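WGR domain-containing protein (Bacteroides fragilis, PDB 2RA8) is of unknown function but joins an N-terminal WGR domain, a module that binds nucleic acid in some relatives, to a leucine-rich-repeat region. Local coordinates at residues 58-62 against 63-67; 70-73 against 74-78. All coordinates share one frame; numbering follows the deposited sequence.

Contact 1: residues 58-62 against 63-67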
ATOM      1  N   ALA A  58      -4.494 -15.048  18.587  1.00 17.20           N
ATOM      2  CA  ALA A  58      -5.063 -15.742  17.429  1.00 30.62           C
ATOM      3  C   ALA A  58      -4.777 -14.986  16.161  1.00 28.36           C
ATOM      4  O   ALA A  58      -4.438 -15.574  15.127  1.00 32.90           O
ATOM      5  CB  ALA A  58      -6.576 -15.913  17.603  1.00 32.17           C
ATOM      6  N   GLU A  59      -4.918 -13.667  16.235  1.00 31.50           N
ATOM      7  CA  GLU A  59      -4.683 -12.797  15.090  1.00 28.34           C
ATOM      8  C   GLU A  59      -3.239 -12.837  14.623  1.00 30.09           C
ATOM      9  O   GLU A  59      -2.964 -12.873  13.419  1.00 32.31           O
ATOM     10  CB  GLU A  59      -5.055 -11.362  15.460  1.00 30.79           C
ATOM     11  CG  GLU A  59      -4.950 -10.366  14.327  1.00 37.79           C
ATOM     12  CD  GLU A  59      -5.160  -8.941  14.808  1.00 59.02           C
ATOM     13  OE1 GLU A  59      -6.060  -8.729  15.649  1.00 50.82           O
ATOM     14  OE2 GLU A  59      -4.435  -8.036  14.343  1.00 78.23           O
ATOM     15  N   LYS A  60      -2.308 -12.823  15.570  1.00 22.41           N
ATOM     16  CA  LYS A  60      -0.885 -12.853  15.241  1.00 26.66           C
ATOM     17  C   LYS A  60      -0.481 -14.158  14.592  1.00 20.58           C
ATOM     18  O   LYS A  60       0.228 -14.165  13.587  1.00 27.06           O
ATOM     19  CB  LYS A  60      -0.030 -12.620  16.503  1.00 19.88           C
ATOM     20  CG  LYS A  60      -0.076 -11.180  17.052  1.00 15.91           C
ATOM     21  CD  LYS A  60       0.591 -10.197  16.084  1.00 25.17           C
ATOM     22  CE  LYS A  60       0.240  -8.744  16.412  1.00 20.25           C
ATOM     23  NZ  LYS A  60       0.661  -7.829  15.312  1.00 27.04           N
ATOM     24  N   THR A  61      -0.934 -15.275  15.152  1.00 26.27           N
ATOM     25  CA  THR A  61      -0.577 -16.572  14.589  1.00 25.44           C
ATOM     26  C   THR A  61      -1.187 -16.739  13.223  1.00 28.29           C
ATOM     27  O   THR A  61      -0.602 -17.385  12.351  1.00 34.83           O
ATOM     28  CB  THR A  61      -1.027 -17.741  15.502  1.00 22.41           C
ATOM     29  OG1 THR A  61      -2.440 -17.657  15.736  1.00 23.50           O
ATOM     30  CG2 THR A  61      -0.275 -17.701  16.834  1.00 27.14           C
ATOM     31  N   LYS A  62      -2.359 -16.145  13.012  1.00 26.74           N
ATOM     32  CA  LYS A  62      -3.013 -16.252  11.720  1.00 34.30           C
ATOM     33  C   LYS A  62      -2.204 -15.489  10.709  1.00 31.68           C
ATOM     34  O   LYS A  62      -2.217 -15.812   9.520  1.00 34.95           O
ATOM     35  CB  LYS A  62      -4.445 -15.685  11.764  1.00 32.68           C
ATOM     36  CG  LYS A  62      -5.251 -15.982  10.496  1.00 39.05           C
ATOM     37  CD  LYS A  62      -6.658 -15.387  10.514  1.00 43.91           C
ATOM     38  CE  LYS A  62      -6.644 -13.880  10.290  1.00 55.63           C
ATOM     39  NZ  LYS A  62      -8.020 -13.321  10.131  1.00 60.76           N
ATOM     40  N   LYS A  63      -1.481 -14.475  11.174  1.00 29.43           N
ATOM     41  CA  LYS A  63      -0.666 -13.664  10.276  1.00 31.55           C
ATOM     42  C   LYS A  63       0.699 -14.250  10.034  1.00 31.12           C
ATOM     43  O   LYS A  63       1.502 -13.673   9.305  1.00 43.91           O
ATOM     44  CB  LYS A  63      -0.512 -12.239  10.817  1.00 27.92           C
ATOM     45  CG  LYS A  63      -1.804 -11.436  10.822  1.00 48.34           C
ATOM     46  CD  LYS A  63      -1.573 -10.021  11.333  1.00 59.66           C
ATOM     47  CE  LYS A  63      -2.879  -9.239  11.397  1.00 68.13           C
ATOM     48  NZ  LYS A  63      -3.542  -9.141  10.066  1.00 65.56           N
ATOM     49  N   GLY A  64       0.979 -15.397  10.643  1.00 25.37           N
ATOM     50  CA  GLY A  64       2.270 -16.033  10.433  1.00 27.51           C
ATOM     51  C   GLY A  64       3.256 -15.965  11.586  1.00 33.08           C
ATOM     52  O   GLY A  64       4.354 -16.521  11.493  1.00 28.72           O
ATOM     53  N   TYR A  65       2.889 -15.283  12.669  1.00 25.26           N
ATOM     54  CA  TYR A  65       3.775 -15.199  13.825  1.00 22.69           C
ATOM     55  C   TYR A  65       3.893 -16.572  14.445  1.00 19.82           C
ATOM     56  O   TYR A  65       2.894 -17.276  14.600  1.00 28.25           O
ATOM     57  CB  TYR A  65       3.223 -14.204  14.838  1.00 21.48           C
ATOM     58  CG  TYR A  65       3.613 -12.779  14.548  1.00 20.53           C
ATOM     59  CD1 TYR A  65       4.713 -12.202  15.172  1.00 20.36           C
ATOM     60  CD2 TYR A  65       2.894 -12.015  13.631  1.00 17.81           C
ATOM     61  CE1 TYR A  65       5.085 -10.896  14.898  1.00 26.45           C
ATOM     62  CE2 TYR A  65       3.261 -10.712  13.346  1.00 27.64           C
ATOM     63  CZ  TYR A  65       4.355 -10.163  13.987  1.00 24.20           C
ATOM     64  OH  TYR A  65       4.709  -8.868  13.717  1.00 27.09           O
ATOM     65  N   VAL A  66       5.115 -16.968  14.786  1.00 19.16           N
ATOM     66  CA  VAL A  66       5.355 -18.279  15.384  1.00 22.06           C
ATOM     67  C   VAL A  66       5.786 -18.150  16.811  1.00 15.87           C
ATOM     68  O   VAL A  66       6.773 -17.465  17.104  1.00 21.31           O
ATOM     69  CB  VAL A  66       6.452 -19.049  14.619  1.00 24.17           C
ATOM     70  CG1 VAL A  66       6.640 -20.439  15.236  1.00 23.23           C
ATOM     71  CG2 VAL A  66       6.072 -19.159  13.149  1.00 24.21           C
ATOM     72  N   GLU A  67       5.065 -18.815  17.713  1.00 24.66           N
ATOM     73  CA  GLU A  67       5.405 -18.752  19.134  1.00 12.32           C
ATOM     74  C   GLU A  67       6.800 -19.290  19.335  1.00 19.65           C
ATOM     75  O   GLU A  67       7.130 -20.388  18.860  1.00 22.18           O
ATOM     76  CB  GLU A  67       4.405 -19.553  19.973  1.00 23.12           C
ATOM     77  CG  GLU A  67       4.358 -19.079  21.415  1.00 13.50           C
ATOM     78  CD  GLU A  67       3.172 -19.608  22.190  1.00 18.65           C
ATOM     79  OE1 GLU A  67       2.134 -19.931  21.566  1.00 21.05           O
ATOM     80  OE2 GLU A  67       3.277 -19.677  23.437  1.00 21.16           O
TER
HETATM   81  O   HOH W   1       1.524 -18.765  12.671  1.00 28.16           O
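A Schellman motif that closes the C-terminal end of helix 46-62 forms this local contact, where K60 and T61 meet G64 and Y65 as the chain turns into strand 66-67 of the WGR domain. G64 carries the turn with a positive phi of 107°. Two bonds run back into the last helical turn: Y65 N reaches K60 O at 3.0 Å, and G64 N reaches T61 O at 3.1 Å. A water then donates to both T61 O (2.6 Å) and Y65 O (2.8 Å), tying the outgoing chain to the helix end. Beside this cap the side chains of K60 and Y65 run alongside each other in the same direction. A bend at chi2 (-67°) brings K60 CD over one face of the tyrosine ring, 4.0 Å from its centroid, as a CH-pi contact. T61 OG1 turns back to donate to A58 O at 2.9 Å, joining K62 N on the same face of that carbonyl. Beyond the cap, Y65 OH bonds to K14 and K60 makes a cation-pi contact with W16, both on strand 13-21, while V66 pairs through its backbone with V6 of strand 3-8.

Contact 2: residues 70-73 against 74-78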
ATOM      1  N   GLU A  70      11.062 -17.283  24.901  1.00 15.78           N
ATOM      2  CA  GLU A  70      11.608 -15.947  25.126  1.00 20.58           C
ATOM      3  C   GLU A  70      13.126 -15.875  25.063  1.00 22.53           C
ATOM      4  O   GLU A  70      13.680 -14.966  24.443  1.00 16.96           O
ATOM      5  CB  GLU A  70      11.144 -15.401  26.472  1.00 31.20           C
ATOM      6  CG  GLU A  70      11.135 -13.886  26.525  1.00 33.56           C
ATOM      7  CD  GLU A  70      10.773 -13.356  27.890  1.00 34.08           C
ATOM      8  OE1 GLU A  70      10.001 -14.029  28.608  1.00 36.24           O
ATOM      9  OE2 GLU A  70      11.250 -12.256  28.238  1.00 40.53           O
ATOM     10  N   GLU A  71      13.815 -16.828  25.685  1.00 23.24           N
ATOM     11  CA  GLU A  71      15.276 -16.801  25.670  1.00 19.16           C
ATOM     12  C   GLU A  71      15.824 -16.918  24.271  1.00 27.38           C
ATOM     13  O   GLU A  71      16.879 -16.367  23.962  1.00 36.03           O
ATOM     14  CB  GLU A  71      15.852 -17.918  26.556  1.00 24.92           C
ATOM     15  CG  GLU A  71      15.679 -19.320  26.011  1.00 28.64           C
ATOM     16  CD  GLU A  71      15.894 -20.372  27.087  1.00 29.05           C
ATOM     17  OE1 GLU A  71      14.968 -20.594  27.900  1.00 28.31           O
ATOM     18  OE2 GLU A  71      16.992 -20.959  27.131  1.00 25.50           O
ATOM     19  N   VAL A  72      15.115 -17.636  23.409  1.00 26.59           N
ATOM     20  CA  VAL A  72      15.550 -17.789  22.030  1.00 26.59           C
ATOM     21  C   VAL A  72      15.316 -16.506  21.258  1.00 20.71           C
ATOM     22  O   VAL A  72      16.242 -15.967  20.655  1.00 27.71           O
ATOM     23  CB  VAL A  72      14.813 -18.958  21.349  1.00 25.71           C
ATOM     24  CG1 VAL A  72      15.064 -18.948  19.851  1.00 19.25           C
ATOM     25  CG2 VAL A  72      15.286 -20.269  21.954  1.00 16.45           C
ATOM     26  N   ALA A  73      14.082 -16.005  21.281  1.00 23.48           N
ATOM     27  CA  ALA A  73      13.749 -14.772  20.568  1.00 25.53           C
ATOM     28  C   ALA A  73      14.631 -13.623  20.987  1.00 24.07           C
ATOM     29  O   ALA A  73      15.035 -12.806  20.157  1.00 30.59           O
ATOM     30  CB  ALA A  73      12.280 -14.407  20.793  1.00 20.52           C
ATOM     31  N   LYS A  74      14.925 -13.543  22.282  1.00 27.61           N
ATOM     32  CA  LYS A  74      15.774 -12.478  22.811  1.00 34.38           C
ATOM     33  C   LYS A  74      17.122 -12.444  22.154  1.00 30.92           C
ATOM     34  O   LYS A  74      17.688 -11.378  21.953  1.00 31.12           O
ATOM     35  CB  LYS A  74      15.999 -12.648  24.317  1.00 32.87           C
ATOM     36  CG  LYS A  74      14.908 -12.086  25.205  1.00 38.08           C
ATOM     37  CD  LYS A  74      15.290 -12.262  26.669  1.00 40.17           C
ATOM     38  CE  LYS A  74      14.224 -11.712  27.609  1.00 47.20           C
ATOM     39  NZ  LYS A  74      14.526 -12.045  29.034  1.00 37.67           N
ATOM     40  N   GLU A  75      17.660 -13.611  21.824  1.00 26.19           N
ATOM     41  CA  GLU A  75      18.972 -13.659  21.200  1.00 32.20           C
ATOM     42  C   GLU A  75      18.957 -13.673  19.689  1.00 31.34           C
ATOM     43  O   GLU A  75      20.009 -13.633  19.063  1.00 25.33           O
ATOM     44  CB  GLU A  75      19.748 -14.872  21.715  1.00 39.15           C
ATOM     45  CG  GLU A  75      19.976 -14.848  23.215  1.00 38.41           C
ATOM     46  CD  GLU A  75      20.652 -13.572  23.676  1.00 50.98           C
ATOM     47  OE1 GLU A  75      21.728 -13.239  23.138  1.00 49.78           O
ATOM     48  OE2 GLU A  75      20.108 -12.901  24.577  1.00 54.88           O
HETATM   49  N   MSE A  76      17.774 -13.723  19.083  1.00 20.90           N
HETATM   50  CA  MSE A  76      17.687 -13.738  17.627  1.00 26.14           C
HETATM   51  C   MSE A  76      18.049 -12.401  17.026  1.00 28.90           C
HETATM   52  O   MSE A  76      17.791 -11.351  17.614  1.00 32.36           O
HETATM   53  CB  MSE A  76      16.275 -14.137  17.175  1.00 25.65           C
HETATM   54  CG  MSE A  76      15.944 -15.606  17.402  1.00 28.76           C
HETATM   55 SE   MSE A  76      14.123 -16.074  16.860  1.00 46.36          SE
HETATM   56  CE  MSE A  76      14.403 -16.134  14.944  1.00 47.03           C
ATOM     57  N   LYS A  77      18.655 -12.434  15.843  1.00 33.69           N
ATOM     58  CA  LYS A  77      19.063 -11.212  15.158  1.00 29.77           C
ATOM     59  C   LYS A  77      18.413 -11.130  13.809  1.00 24.84           C
ATOM     60  O   LYS A  77      17.930 -12.138  13.286  1.00 22.09           O
ATOM     61  CB  LYS A  77      20.586 -11.189  14.972  1.00 37.72           C
ATOM     62  CG  LYS A  77      21.389 -11.320  16.264  1.00 34.21           C
ATOM     63  CD  LYS A  77      21.328 -10.054  17.105  1.00 33.77           C
ATOM     64  CE  LYS A  77      21.901 -10.305  18.489  1.00 48.69           C
ATOM     65  NZ  LYS A  77      23.238 -10.960  18.406  1.00 52.21           N
ATOM     66  N   VAL A  78      18.384  -9.923  13.241  1.00 25.50           N
ATOM     67  CA  VAL A  78      17.814  -9.714  11.910  1.00 25.28           C
ATOM     68  C   VAL A  78      18.606 -10.577  10.952  1.00 23.96           C
ATOM     69  O   VAL A  78      19.835 -10.531  10.947  1.00 24.32           O
ATOM     70  CB  VAL A  78      17.944  -8.235  11.459  1.00 21.54           C
ATOM     71  CG1 VAL A  78      17.446  -8.075  10.034  1.00 30.94           C
ATOM     72  CG2 VAL A  78      17.142  -7.328  12.388  1.00 22.40           C
TER
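E70 O accepts a 2.9 Å bond from K74 N, a fairly straight i to i+4 bond with an N-H...O angle of 159°. The same two residues also meet through their side chains. The extended chain of E70 and the extended chain of K74 cross at an angle, so that OE2 of E70 lies 3.1 Å from K74 CE and 3.4 Å from K74 NZ, the latter a salt bridge; E70 OE2 has a second, long and weak ion pair with K2. K74 sends its CG away from its own carbonyl carbon (chi1 -84°), which lays the methylenes over E70 O and carries the ammonium group back toward the start of the helix. Further on, the bonds are of the i to i+3 kind: E75 N bonds to V72 O at 3.0 Å and M76 N to A73 O at 3.1 Å. M76, a selenomethionine, passes its CG 4.2 Å from V72 CG1 and its SE 3.9 Å from A73 CA. A73 itself is buried against V4 and V6 of strand 3-8, and M76 touches Q8 of the same strand. The salt bridge thus joins the same two residues as the i to i+4 backbone bond, and because K74 is exposed, solvent would probably weaken the attraction between the charges.

Overall arrangement
Contacts 1 and 2 follow one another along the chain, their centres about 17 Å apart, and both are surface contacts. Contact 1 caps the end of a long helix; contact 2 lies along a short one. Residues 58-67 pass through a short turn at a glycine into strand 66-67, outermost in the antiparallel sheet of this chain, with an aliphatic lysine chain over an aromatic face and a bridging water. Residues 70-78 have neither aromatic ring nor glycine: K74 of the ion pair is exposed, whereas A73 is buried against strand 3-8. Contact 1 touches F5 and F7 of that strand and contact 2 touches V4, V6 and Q8, so they use its opposite faces. Contact 2 leads on toward strand 80-83, the first of the parallel repeat sheet.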